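Local coordinates for Non-catalytic protein 1 (Piromyces equi, PDB 1WCU) that probably binds beta-linked plant cell wall polysaccharides such as mannans as a non-catalytic family 29 carbohydrate-binding module, at residues A40-Y45 against D121-N126; Y45-K51 against D115-D121. All coordinates share one frame. Residue numbers count along the deposited sequence, not the author numbering.

Contact 1: A40-Y45 against D121-N126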
loop_
_atom_site.group_PDB
_atom_site.type_symbol
_atom_site.label_atom_id
_atom_site.label_comp_id
_atom_site.label_asym_id
_atom_site.label_seq_id
_atom_site.Cartn_x
_atom_site.Cartn_y
_atom_site.Cartn_z
ATOM N N ALA A 40 -5.689 10.428 -7.797
ATOM C CA ALA A 40 -6.538 9.783 -8.808
ATOM C C ALA A 40 -6.916 10.820 -9.854
ATOM O O ALA A 40 -7.119 11.985 -9.522
ATOM C CB ALA A 40 -7.774 9.195 -8.175
ATOM N N ASP A 41 -7.017 10.402 -11.110
ATOM C CA ASP A 41 -7.386 11.315 -12.191
ATOM C C ASP A 41 -8.803 11.845 -11.923
ATOM O O ASP A 41 -9.591 11.213 -11.209
ATOM C CB ASP A 41 -7.374 10.603 -13.529
ATOM C CG ASP A 41 -6.005 10.159 -13.968
ATOM O OD1 ASP A 41 -4.995 10.697 -13.484
ATOM O OD2 ASP A 41 -5.950 9.262 -14.834
ATOM N N PRO A 42 -9.136 13.022 -12.470
ATOM C CA PRO A 42 -10.445 13.592 -12.190
ATOM C C PRO A 42 -11.611 12.623 -12.405
ATOM O O PRO A 42 -11.722 11.981 -13.447
ATOM C CB PRO A 42 -10.509 14.772 -13.159
ATOM C CG PRO A 42 -9.083 15.174 -13.333
ATOM C CD PRO A 42 -8.316 13.903 -13.318
ATOM N N ASP A 43 -12.458 12.525 -11.379
ATOM C CA ASP A 43 -13.667 11.686 -11.356
ATOM C C ASP A 43 -13.417 10.181 -11.444
ATOM O O ASP A 43 -14.359 9.415 -11.630
ATOM C CB ASP A 43 -14.693 12.142 -12.400
ATOM C CG ASP A 43 -15.048 13.606 -12.250
ATOM O OD1 ASP A 43 -15.496 14.006 -11.164
ATOM O OD2 ASP A 43 -14.853 14.349 -13.222
ATOM N N GLU A 44 -12.171 9.742 -11.244
ATOM C CA GLU A 44 -11.847 8.314 -11.333
ATOM C C GLU A 44 -11.524 7.661 -9.998
ATOM O O GLU A 44 -10.974 8.285 -9.085
ATOM C CB GLU A 44 -10.639 8.081 -12.246
ATOM C CG GLU A 44 -10.733 8.628 -13.673
ATOM C CD GLU A 44 -11.649 7.842 -14.597
ATOM O OE1 GLU A 44 -11.994 6.701 -14.282
ATOM O OE2 GLU A 44 -12.023 8.409 -15.657
ATOM N N TYR A 45 -11.862 6.377 -9.903
ATOM C CA TYR A 45 -11.541 5.500 -8.774
ATOM C C TYR A 45 -10.121 5.021 -9.018
ATOM O O TYR A 45 -9.883 3.872 -9.369
ATOM C CB TYR A 45 -12.538 4.348 -8.769
ATOM C CG TYR A 45 -12.525 3.357 -7.637
ATOM C CD1 TYR A 45 -12.207 3.714 -6.344
ATOM C CD2 TYR A 45 -12.917 2.043 -7.870
ATOM C CE1 TYR A 45 -12.263 2.793 -5.304
ATOM C CE2 TYR A 45 -12.991 1.116 -6.836
ATOM C CZ TYR A 45 -12.664 1.497 -5.559
ATOM O OH TYR A 45 -12.739 0.591 -4.518
ATOM N N ASP A 121 -8.491 5.667 -4.130
ATOM C CA ASP A 121 -9.348 6.793 -3.707
ATOM C C ASP A 121 -10.828 6.495 -3.890
ATOM O O ASP A 121 -11.347 6.622 -4.984
ATOM C CB ASP A 121 -8.976 8.050 -4.515
ATOM C CG ASP A 121 -9.707 9.285 -4.054
ATOM O OD1 ASP A 121 -10.347 9.266 -2.970
ATOM O OD2 ASP A 121 -9.544 10.320 -4.728
ATOM N N GLY A 122 -11.511 6.160 -2.800
ATOM C CA GLY A 122 -12.897 5.701 -2.883
ATOM C C GLY A 122 -13.867 6.727 -3.436
ATOM O O GLY A 122 -14.659 6.405 -4.329
ATOM N N PRO A 123 -13.840 7.948 -2.892
ATOM C CA PRO A 123 -14.693 9.003 -3.429
ATOM C C PRO A 123 -14.379 9.559 -4.813
ATOM O O PRO A 123 -15.112 10.452 -5.251
ATOM C CB PRO A 123 -14.547 10.138 -2.408
ATOM C CG PRO A 123 -14.051 9.492 -1.189
ATOM C CD PRO A 123 -13.170 8.376 -1.656
ATOM N N ALA A 124 -13.338 9.086 -5.500
ATOM C CA ALA A 124 -12.955 9.633 -6.807
ATOM C C ALA A 124 -12.857 11.157 -6.740
ATOM O O ALA A 124 -13.504 11.882 -7.487
ATOM C CB ALA A 124 -13.943 9.187 -7.876
ATOM N N SER A 125 -11.989 11.620 -5.848
ATOM C CA SER A 125 -11.939 13.012 -5.399
ATOM C C SER A 125 -10.894 13.894 -6.068
ATOM O O SER A 125 -10.940 15.117 -5.914
ATOM C CB SER A 125 -11.656 13.044 -3.895
ATOM O OG SER A 125 -10.331 12.625 -3.621
ATOM N N ASN A 126 -9.906 13.284 -6.718
ATOM C CA ASN A 126 -8.780 14.025 -7.296
ATOM C C ASN A 126 -7.979 14.786 -6.236
ATOM O O ASN A 126 -7.245 15.722 -6.579
ATOM C CB ASN A 126 -9.272 14.984 -8.412
ATOM C CG ASN A 126 -8.157 15.540 -9.289
ATOM O OD1 ASN A 126 -7.288 14.814 -9.813
ATOM N ND2 ASN A 126 -8.186 16.851 -9.474
HETATM O O HOH W 1 -6.917 11.027 -5.413
HETATM O O HOH W 2 -10.433 11.084 -8.550
HETATM O O HOH W 3 -12.433 14.002 -8.985
#

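Contact 2: Y45-K51 against D115-D121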
loop_
_atom_site.group_PDB
_atom_site.type_symbol
_atom_site.label_atom_id
_atom_site.label_comp_id
_atom_site.label_asym_id
_atom_site.label_seq_id
_atom_site.Cartn_x
_atom_site.Cartn_y
_atom_site.Cartn_z
ATOM N N TYR A 45 -11.862 6.377 -9.903
ATOM C CA TYR A 45 -11.541 5.500 -8.774
ATOM C C TYR A 45 -10.121 5.021 -9.018
ATOM O O TYR A 45 -9.883 3.872 -9.369
ATOM C CB TYR A 45 -12.538 4.348 -8.769
ATOM C CG TYR A 45 -12.525 3.357 -7.637
ATOM C CD1 TYR A 45 -12.207 3.714 -6.344
ATOM C CD2 TYR A 45 -12.917 2.043 -7.870
ATOM C CE1 TYR A 45 -12.263 2.793 -5.304
ATOM C CE2 TYR A 45 -12.991 1.116 -6.836
ATOM C CZ TYR A 45 -12.664 1.497 -5.559
ATOM O OH TYR A 45 -12.739 0.591 -4.518
ATOM N N GLY A 46 -9.171 5.933 -8.850
ATOM C CA GLY A 46 -7.792 5.687 -9.234
ATOM C C GLY A 46 -6.977 5.075 -8.123
ATOM O O GLY A 46 -7.291 5.262 -6.949
ATOM N N ALA A 47 -5.908 4.396 -8.512
ATOM C CA ALA A 47 -5.090 3.607 -7.593
ATOM C C ALA A 47 -3.616 3.666 -7.915
ATOM O O ALA A 47 -3.229 3.772 -9.080
ATOM C CB ALA A 47 -5.492 2.167 -7.651
ATOM N N ILE A 48 -2.797 3.508 -6.878
ATOM C CA ILE A 48 -1.458 2.952 -7.070
ATOM C C ILE A 48 -1.525 1.455 -6.772
ATOM O O ILE A 48 -2.393 0.997 -6.020
ATOM C CB ILE A 48 -0.376 3.632 -6.218
ATOM C CG1 ILE A 48 -0.722 3.574 -4.727
ATOM C CG2 ILE A 48 -0.102 5.019 -6.726
ATOM C CD1 ILE A 48 0.438 3.944 -3.844
ATOM N N SER A 49 -0.645 0.680 -7.387
ATOM C CA SER A 49 -0.542 -0.750 -7.089
ATOM C C SER A 49 0.946 -1.104 -7.086
ATOM O O SER A 49 1.604 -1.128 -8.139
ATOM C CB SER A 49 -1.335 -1.583 -8.084
ATOM O OG SER A 49 -1.243 -2.942 -7.698
ATOM N N LEU A 50 1.489 -1.312 -5.891
ATOM C CA LEU A 50 2.926 -1.386 -5.722
ATOM C C LEU A 50 3.361 -2.842 -5.827
ATOM O O LEU A 50 3.114 -3.665 -4.926
ATOM C CB LEU A 50 3.352 -0.738 -4.399
ATOM C CG LEU A 50 2.905 0.726 -4.283
ATOM C CD1 LEU A 50 3.259 1.257 -2.894
ATOM C CD2 LEU A 50 3.530 1.611 -5.379
ATOM N N LYS A 51 3.978 -3.132 -6.964
ATOM C CA LYS A 51 4.419 -4.470 -7.375
ATOM C C LYS A 51 5.822 -4.756 -6.865
ATOM O O LYS A 51 6.725 -3.938 -7.012
ATOM C CB LYS A 51 4.377 -4.556 -8.918
ATOM C CG LYS A 51 5.123 -5.734 -9.549
ATOM C CD LYS A 51 4.397 -7.080 -9.390
ATOM C CE LYS A 51 5.200 -8.169 -10.123
ATOM N NZ LYS A 51 4.518 -9.487 -10.287
ATOM N N ASP A 115 1.288 -10.180 -4.863
ATOM C CA ASP A 115 2.460 -9.484 -5.399
ATOM C C ASP A 115 2.301 -7.960 -5.491
ATOM O O ASP A 115 3.237 -7.289 -5.917
ATOM C CB ASP A 115 2.862 -10.025 -6.773
ATOM C CG ASP A 115 1.916 -9.626 -7.867
ATOM O OD1 ASP A 115 0.956 -8.910 -7.560
ATOM O OD2 ASP A 115 2.143 -10.030 -9.037
ATOM N N ARG A 116 1.146 -7.430 -5.086
ATOM C CA ARG A 116 0.829 -6.002 -5.264
ATOM C C ARG A 116 -0.020 -5.470 -4.116
ATOM O O ARG A 116 -1.022 -6.102 -3.729
ATOM C CB ARG A 116 0.077 -5.773 -6.576
ATOM C CG ARG A 116 0.931 -5.394 -7.757
ATOM C CD ARG A 116 0.203 -5.589 -9.073
ATOM N NE ARG A 116 0.217 -6.991 -9.444
ATOM C CZ ARG A 116 -0.156 -7.482 -10.613
ATOM N NH1 ARG A 116 -0.759 -6.734 -11.511
ATOM N NH2 ARG A 116 0.020 -8.765 -10.835
ATOM N N ILE A 117 0.381 -4.299 -3.615
ATOM C CA ILE A 117 -0.344 -3.541 -2.609
ATOM C C ILE A 117 -1.036 -2.352 -3.289
ATOM O O ILE A 117 -0.373 -1.462 -3.839
ATOM C CB ILE A 117 0.612 -3.014 -1.507
ATOM C CG1 ILE A 117 1.280 -4.181 -0.785
ATOM C CG2 ILE A 117 -0.162 -2.130 -0.516
ATOM C CD1 ILE A 117 2.422 -3.794 0.153
ATOM N N ILE A 118 -2.357 -2.315 -3.201
ATOM C CA ILE A 118 -3.184 -1.273 -3.815
ATOM C C ILE A 118 -3.635 -0.247 -2.788
ATOM O O ILE A 118 -4.057 -0.610 -1.697
ATOM C CB ILE A 118 -4.459 -1.909 -4.422
ATOM C CG1 ILE A 118 -4.123 -2.761 -5.653
ATOM C CG2 ILE A 118 -5.490 -0.848 -4.794
ATOM C CD1 ILE A 118 -5.230 -3.757 -5.998
ATOM N N VAL A 119 -3.527 1.031 -3.135
ATOM C CA VAL A 119 -4.147 2.123 -2.358
ATOM C C VAL A 119 -5.027 2.854 -3.357
ATOM O O VAL A 119 -4.559 3.190 -4.440
ATOM C CB VAL A 119 -3.124 3.084 -1.726
ATOM C CG1 VAL A 119 -3.813 4.150 -0.875
ATOM C CG2 VAL A 119 -2.148 2.300 -0.850
ATOM N N GLN A 120 -6.289 3.091 -3.005
ATOM C CA GLN A 120 -7.283 3.562 -3.962
ATOM C C GLN A 120 -8.191 4.633 -3.349
ATOM O O GLN A 120 -8.593 4.520 -2.185
ATOM C CB GLN A 120 -8.098 2.347 -4.462
ATOM C CG GLN A 120 -8.863 2.553 -5.714
ATOM C CD GLN A 120 -9.197 1.250 -6.463
ATOM O OE1 GLN A 120 -9.078 0.111 -5.952
ATOM N NE2 GLN A 120 -9.619 1.418 -7.685
ATOM N N ASP A 121 -8.491 5.667 -4.130
ATOM C CA ASP A 121 -9.348 6.793 -3.707
ATOM C C ASP A 121 -10.828 6.495 -3.890
ATOM O O ASP A 121 -11.347 6.622 -4.984
ATOM C CB ASP A 121 -8.976 8.050 -4.515
ATOM C CG ASP A 121 -9.707 9.285 -4.054
ATOM O OD1 ASP A 121 -10.347 9.266 -2.970
ATOM O OD2 ASP A 121 -9.544 10.320 -4.728
#

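Contact 1: A40-Y45 against D121-N126
This is a surface contact between two tight turns, with much of its polar linkage made through water, at one end of the two-sheet sandwich. Segment 40-45 lies in the connection from strand 35-38 to strand 47-52, and segment 121-126 in that from strand 116-121 to strand 129-137. D41 to E44 form a type II beta turn, closed by E44 N to D41 O at 3.0 Å; D43, at its third position, takes the positive phi this turn needs. D121 to A124 form a type I turn, closed more loosely by A124 N to D121 O at 3.2 Å.

Three waters join the two loops, two of them from backbone to backbone and one from backbone to carboxylate. Water 1 accepts from A40 N (2.7 Å) and donates to D121 OD2 (2.8 Å); water 2 donates to D41 O (2.8 Å) and E44 O (2.9 Å) and accepts weakly from N126 N (2.9 Å); water 3 joins D43 N to A124 O, 2.8 Å each. Direct contact comes from the A124 methyl, whose CB lies 3.7 Å from D43 C, and from CA-H...O approaches such as A124 CA to E44 O at 3.3 Å. The Y45 ring sets CD1, at its edge, 3.3 Å from D121 O.

D121 also holds its own loop: OD2 accepts from S125 OG (2.7 Å) and S125 N (3.0 Å), while OD1 is hydrogen-bonded to T72 OG1. Both are neighbouring inter-sheet connections, an arrangement typical of an antiparallel beta-sandwich.

Contact 2: Y45-K51 against D115-D121
The odd feature is the end of the ladder at D115, where one carboxylate serves two cations that lie close together. D115 OD2 takes K51 NZ at 2.7 Å across the strands, while D115 OD1 pairs with R116 NE at 2.8 Å; K51 NZ and R116 NH2 are then 4.6 Å apart, their like charges offset by D115 and by E86, a second partner of R116. D115 and R116 both face Q79 in a classic beta bulge.

Strands 47-51 and 116-121 run antiparallel, with hydrogen-bonded pairs at L50-I117 (L50 N to I117 O 2.8 Å) and I48-V119 (I48 N to V119 O 3.0 Å). Beyond A47, D121 N still reaches G46 O at 3.1 Å. There Q120 NE2 donates to Y45 O (3.0 Å), and Q120 CG lies over the Y45 ring, 3.8 Å from its centroid, as a CH-pi contact.

I48, L50, I117 and V119 point at the opposing sheet, where I48 and V119 pack on M131 and L50 on I134. The other face carries A47, S49, K51, R116, I118 and Q120; K51 and R116 touch W23, A47 and Q120 touch W25, and S49 OG is hydrogen-bonded to Q79. This mixed face, with polar groups beside tryptophans and Y45, is consistent with a sugar-binding surface.

How the contacts relate
Both contacts join the same two arms of the chain. Contact 2 is a buried strand pair in the five-stranded sheet, its centre about 6 Å from the centre of the chain; contact 1 is the continuation into the loops, its centre about 17 Å from that point. Y45 and D121 belong to both, and A40 CB packs 3.6 Å from G46 N where they meet. The chemistry changes along the way: direct backbone hydrogen bonds in regular register give place to water bridges where the two arms leave the strand pair for their connections to the other sheet. The charges of contact 2 meet directly in a salt-bridge network, whereas in contact 1 the carboxylate of D121 reaches A40 N through water.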